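Hypothetical protein (Psychrobacter arcticus, PDB 2I9W) is of unknown function but binds two zinc ions, one near each end of the chain, and has a cystatin-like (NTF2-like) fold. Local coordinates at residues Met2-Asn14 against Ser21-Tyr33. Residues are numbered along the deposited sequence; the frame is centred on the assembly and turned at random.
With ZN (zinc ion), chain B.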
loop_
_atom_site.group_PDB
_atom_site.type_symbol
_atom_site.label_atom_id
_atom_site.label_comp_id
_atom_site.label_asym_id
_atom_site.label_seq_id
_atom_site.Cartn_x
_atom_site.Cartn_y
_atom_site.Cartn_z
HETATM N N MSE A 2 5.512 -6.760 20.143
HETATM C CA MSE A 2 6.286 -5.536 20.491
HETATM C C MSE A 2 7.741 -5.634 20.083
HETATM O O MSE A 2 8.306 -4.655 19.561
HETATM C CB MSE A 2 6.180 -5.223 21.980
HETATM C CG MSE A 2 6.476 -6.351 22.963
HETATM SE SE MSE A 2 6.059 -5.747 24.823
HETATM C CE MSE A 2 6.474 -3.856 24.491
ATOM N N LEU A 3 8.335 -6.813 20.275
ATOM C CA LEU A 3 9.755 -7.006 19.945
ATOM C C LEU A 3 9.999 -7.143 18.415
ATOM O O LEU A 3 11.143 -7.328 17.976
ATOM C CB LEU A 3 10.336 -8.181 20.733
ATOM C CG LEU A 3 10.563 -7.913 22.237
ATOM C CD1 LEU A 3 10.750 -9.213 23.045
ATOM C CD2 LEU A 3 11.762 -6.990 22.449
ATOM N N PHE A 4 8.945 -7.018 17.598
ATOM C CA PHE A 4 9.139 -6.924 16.141
ATOM C C PHE A 4 9.872 -5.675 15.762
ATOM O O PHE A 4 10.516 -5.661 14.718
ATOM C CB PHE A 4 7.836 -7.002 15.328
ATOM C CG PHE A 4 7.431 -8.393 15.003
ATOM C CD1 PHE A 4 8.266 -9.206 14.247
ATOM C CD2 PHE A 4 6.230 -8.910 15.475
ATOM C CE1 PHE A 4 7.917 -10.510 13.962
ATOM C CE2 PHE A 4 5.863 -10.216 15.197
ATOM C CZ PHE A 4 6.715 -11.027 14.436
ATOM N N SER A 5 9.794 -4.648 16.620
ATOM C CA SER A 5 10.595 -3.434 16.461
ATOM C C SER A 5 12.032 -3.715 16.182
ATOM O O SER A 5 12.628 -3.028 15.390
ATOM C CB SER A 5 10.508 -2.578 17.715
ATOM O OG SER A 5 9.217 -2.053 17.847
ATOM N N ILE A 6 12.600 -4.721 16.849
ATOM C CA ILE A 6 14.012 -5.004 16.718
ATOM C C ILE A 6 14.337 -6.209 15.817
ATOM O O ILE A 6 15.485 -6.664 15.744
ATOM C CB ILE A 6 14.703 -5.062 18.132
ATOM C CG1 ILE A 6 14.309 -6.301 18.933
ATOM C CG2 ILE A 6 14.406 -3.754 18.913
ATOM C CD1 ILE A 6 15.242 -6.514 20.158
ATOM N N GLN A 7 13.348 -6.667 15.059
ATOM C CA GLN A 7 13.610 -7.636 13.997
ATOM C C GLN A 7 13.464 -6.983 12.648
ATOM O O GLN A 7 12.955 -5.866 12.554
ATOM C CB GLN A 7 12.681 -8.833 14.097
ATOM C CG GLN A 7 12.974 -9.700 15.313
ATOM C CD GLN A 7 14.283 -10.487 15.216
ATOM O OE1 GLN A 7 14.651 -10.988 14.146
ATOM N NE2 GLN A 7 14.968 -10.621 16.343
ATOM N N THR A 8 13.980 -7.674 11.630
ATOM C CA THR A 8 13.948 -7.195 10.272
ATOM C C THR A 8 12.521 -6.732 9.935
ATOM O O THR A 8 11.505 -7.422 10.189
ATOM C CB THR A 8 14.503 -8.261 9.274
ATOM O OG1 THR A 8 15.819 -8.694 9.687
ATOM C CG2 THR A 8 14.553 -7.745 7.870
ATOM N N CYS A 9 12.441 -5.546 9.383
ATOM C CA CYS A 9 11.156 -5.036 8.911
ATOM C C CYS A 9 10.543 -6.036 7.914
ATOM O O CYS A 9 11.247 -6.569 7.056
ATOM C CB CYS A 9 11.293 -3.687 8.254
ATOM S SG CYS A 9 9.678 -2.913 8.021
ATOM N N PRO A 10 9.237 -6.314 8.012
ATOM C CA PRO A 10 8.742 -7.285 7.038
ATOM C C PRO A 10 9.054 -6.942 5.592
ATOM O O PRO A 10 9.358 -7.847 4.828
ATOM C CB PRO A 10 7.248 -7.345 7.316
ATOM C CG PRO A 10 7.109 -6.965 8.730
ATOM C CD PRO A 10 8.202 -5.956 8.994
ATOM N N CYS A 11 9.018 -5.664 5.222
ATOM C CA CYS A 11 9.239 -5.271 3.815
ATOM C C CYS A 11 10.657 -5.472 3.335
ATOM O O CYS A 11 10.919 -5.360 2.129
ATOM C CB CYS A 11 8.818 -3.823 3.544
ATOM S SG CYS A 11 10.056 -2.624 3.931
ATOM N N GLN A 12 11.562 -5.737 4.277
ATOM C CA GLN A 12 12.973 -5.946 4.001
ATOM C C GLN A 12 13.318 -7.421 3.831
ATOM O O GLN A 12 14.464 -7.739 3.521
ATOM C CB GLN A 12 13.828 -5.382 5.131
ATOM C CG GLN A 12 13.646 -3.913 5.338
ATOM C CD GLN A 12 14.456 -3.082 4.395
ATOM O OE1 GLN A 12 15.682 -3.205 4.343
ATOM N NE2 GLN A 12 13.789 -2.196 3.662
ATOM N N ILE A 13 12.347 -8.304 4.048
ATOM C CA ILE A 13 12.522 -9.727 3.789
ATOM C C ILE A 13 12.268 -10.030 2.303
ATOM O O ILE A 13 11.166 -9.895 1.808
ATOM C CB ILE A 13 11.616 -10.543 4.748
ATOM C CG1 ILE A 13 12.153 -10.328 6.179
ATOM C CG2 ILE A 13 11.679 -12.055 4.392
ATOM C CD1 ILE A 13 11.194 -10.574 7.239
ATOM N N ASN A 14 13.315 -10.404 1.583
ATOM C CA ASN A 14 13.182 -10.592 0.144
ATOM C C ASN A 14 13.823 -11.936 -0.260
ATOM O O ASN A 14 15.048 -12.038 -0.365
ATOM C CB ASN A 14 13.807 -9.423 -0.619
ATOM C CG ASN A 14 13.738 -9.599 -2.118
ATOM O OD1 ASN A 14 13.259 -10.632 -2.646
ATOM N ND2 ASN A 14 14.211 -8.598 -2.822
ATOM N N SER A 21 24.112 -5.451 2.120
ATOM C CA SER A 21 23.599 -4.498 3.093
ATOM C C SER A 21 22.617 -5.214 3.990
ATOM O O SER A 21 21.776 -5.965 3.512
ATOM C CB SER A 21 22.936 -3.290 2.427
ATOM O OG SER A 21 23.909 -2.371 1.949
ATOM N N THR A 22 22.734 -4.964 5.289
ATOM C CA THR A 22 21.856 -5.583 6.266
ATOM C C THR A 22 20.445 -5.027 6.166
ATOM O O THR A 22 20.246 -3.802 6.134
ATOM C CB THR A 22 22.374 -5.357 7.671
ATOM O OG1 THR A 22 23.769 -5.677 7.717
ATOM C CG2 THR A 22 21.602 -6.221 8.673
ATOM N N PRO A 23 19.444 -5.909 6.097
ATOM C CA PRO A 23 18.074 -5.409 6.060
ATOM C C PRO A 23 17.711 -4.564 7.279
ATOM O O PRO A 23 18.093 -4.883 8.401
ATOM C CB PRO A 23 17.219 -6.682 6.051
ATOM C CG PRO A 23 18.132 -7.808 5.775
ATOM C CD PRO A 23 19.522 -7.386 6.051
ATOM N N LEU A 24 16.941 -3.502 7.066
ATOM C CA LEU A 24 16.586 -2.610 8.176
ATOM C C LEU A 24 15.620 -3.259 9.145
ATOM O O LEU A 24 14.835 -4.140 8.766
ATOM C CB LEU A 24 15.996 -1.297 7.662
ATOM C CG LEU A 24 16.706 -0.492 6.585
ATOM C CD1 LEU A 24 15.904 0.792 6.204
ATOM C CD2 LEU A 24 18.108 -0.123 7.061
ATOM N N LEU A 25 15.717 -2.847 10.409
ATOM C CA LEU A 25 14.749 -3.231 11.439
ATOM C C LEU A 25 13.435 -2.494 11.269
ATOM O O LEU A 25 13.371 -1.370 10.745
ATOM C CB LEU A 25 15.269 -2.962 12.841
ATOM C CG LEU A 25 16.565 -3.693 13.264
ATOM C CD1 LEU A 25 16.876 -3.443 14.761
ATOM C CD2 LEU A 25 16.483 -5.191 12.933
ATOM N N TYR A 26 12.361 -3.139 11.721
ATOM C CA TYR A 26 11.032 -2.500 11.693
ATOM C C TYR A 26 11.034 -1.046 12.268
ATOM O O TYR A 26 10.598 -0.088 11.585
ATOM C CB TYR A 26 10.044 -3.408 12.416
ATOM C CG TYR A 26 8.624 -2.876 12.493
ATOM C CD1 TYR A 26 7.944 -2.417 11.364
ATOM C CD2 TYR A 26 7.946 -2.830 13.710
ATOM C CE1 TYR A 26 6.616 -1.962 11.458
ATOM C CE2 TYR A 26 6.616 -2.360 13.809
ATOM C CZ TYR A 26 5.972 -1.907 12.685
ATOM O OH TYR A 26 4.674 -1.443 12.778
ATOM N N GLN A 27 11.583 -0.867 13.472
ATOM C CA GLN A 27 11.654 0.465 14.085
ATOM C C GLN A 27 12.332 1.521 13.212
ATOM O O GLN A 27 12.081 2.723 13.363
ATOM C CB GLN A 27 12.351 0.411 15.448
ATOM C CG GLN A 27 13.804 -0.015 15.429
ATOM C CD GLN A 27 14.410 -0.162 16.849
ATOM O OE1 GLN A 27 13.721 -0.068 17.857
ATOM N NE2 GLN A 27 15.693 -0.422 16.896
ATOM N N ASP A 28 13.195 1.066 12.314
ATOM C CA ASP A 28 14.006 1.934 11.483
ATOM C C ASP A 28 13.465 2.047 10.076
ATOM O O ASP A 28 14.100 2.674 9.241
ATOM C CB ASP A 28 15.444 1.383 11.410
ATOM C CG ASP A 28 16.149 1.454 12.725
ATOM O OD1 ASP A 28 15.957 2.482 13.403
ATOM O OD2 ASP A 28 16.849 0.486 13.066
ATOM N N CYS A 29 12.332 1.396 9.801
ATOM C CA CYS A 29 11.774 1.310 8.444
ATOM C C CYS A 29 10.271 1.684 8.449
ATOM O O CYS A 29 9.944 2.870 8.428
ATOM C CB CYS A 29 12.046 -0.085 7.831
ATOM S SG CYS A 29 11.619 -0.254 6.069
ATOM N N CYS A 30 9.360 0.689 8.551
ATOM C CA CYS A 30 7.934 0.950 8.401
ATOM C C CYS A 30 7.254 1.452 9.691
ATOM O O CYS A 30 6.195 2.095 9.629
ATOM C CB CYS A 30 7.271 -0.338 7.906
ATOM S SG CYS A 30 7.572 -0.730 6.124
ATOM N N GLN A 31 7.831 1.137 10.866
ATOM C CA GLN A 31 7.118 1.396 12.121
ATOM C C GLN A 31 6.738 2.879 12.289
ATOM O O GLN A 31 5.648 3.174 12.694
ATOM C CB GLN A 31 7.913 0.900 13.331
ATOM C CG GLN A 31 7.136 1.042 14.593
ATOM C CD GLN A 31 7.882 0.487 15.786
ATOM O OE1 GLN A 31 8.998 -0.016 15.672
ATOM N NE2 GLN A 31 7.256 0.569 16.931
ATOM N N PRO A 32 7.644 3.829 11.957
ATOM C CA PRO A 32 7.236 5.238 12.080
ATOM C C PRO A 32 5.954 5.645 11.305
ATOM O O PRO A 32 5.194 6.515 11.747
ATOM C CB PRO A 32 8.472 5.999 11.550
ATOM C CG PRO A 32 9.601 5.045 11.776
ATOM C CD PRO A 32 9.038 3.690 11.499
ATOM N N TYR A 33 5.740 5.000 10.165
ATOM C CA TYR A 33 4.641 5.293 9.286
ATOM C C TYR A 33 3.402 4.679 9.886
ATOM O O TYR A 33 2.354 5.297 9.892
ATOM C CB TYR A 33 4.953 4.793 7.862
ATOM C CG TYR A 33 6.137 5.530 7.334
ATOM C CD1 TYR A 33 5.989 6.801 6.799
ATOM C CD2 TYR A 33 7.407 5.028 7.470
ATOM C CE1 TYR A 33 7.066 7.522 6.387
ATOM C CE2 TYR A 33 8.515 5.760 7.089
ATOM C CZ TYR A 33 8.328 7.014 6.550
ATOM O OH TYR A 33 9.396 7.763 6.120
HETATM ZN ZN ZN B . 9.748 -1.641 6.074
HETATM O O HOH W 1 18.171 -7.052 9.762
#
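Cys-9 and Cys-11 reach across to Cys-29 and Cys-30, and the four SG atoms close round one zinc ion at 2.3 to 2.4 Å, a four-cysteine site. Cys-9 chi1, at -167°, swings SG away from the backbone N toward the zinc ion and the edge of the Tyr-26 ring, 3.8 Å from CD1; SG also accepts a weak bond from Cys-30 N. Ser-5 N and CA lie near the opposite edge, at CD2, close to the ring plane, while Gln-31 CB sits over the centre of one face. From there the extended Gln-31 chain brings OE1 to Ser-5 OG, which donates to it at 3.0 Å. Backbone bonds from Tyr-26 N to Gln-7 O and Cys-9 N to Leu-24 O (2.8 Å) flank the single bridge of Thr-8 with Leu-25. Gln-12, bent at chi2 (-82°), takes Leu-24 N on OE1 at 3.0 Å, the donor standing above the amide plane, and its CB packs on Pro-23 CB. Without the amide, as with an alanine here, Leu-24 N is likely to lose this acceptor. Helix 53-66 packs against the zinc site, its Leu-66 touching Phe-4 and Tyr-26, while Ile-13 pairs by backbone with Leu-101 of strand 97-107 and Tyr-26 OH hydrogen-bonds His-34 ND1 on helix 31-39.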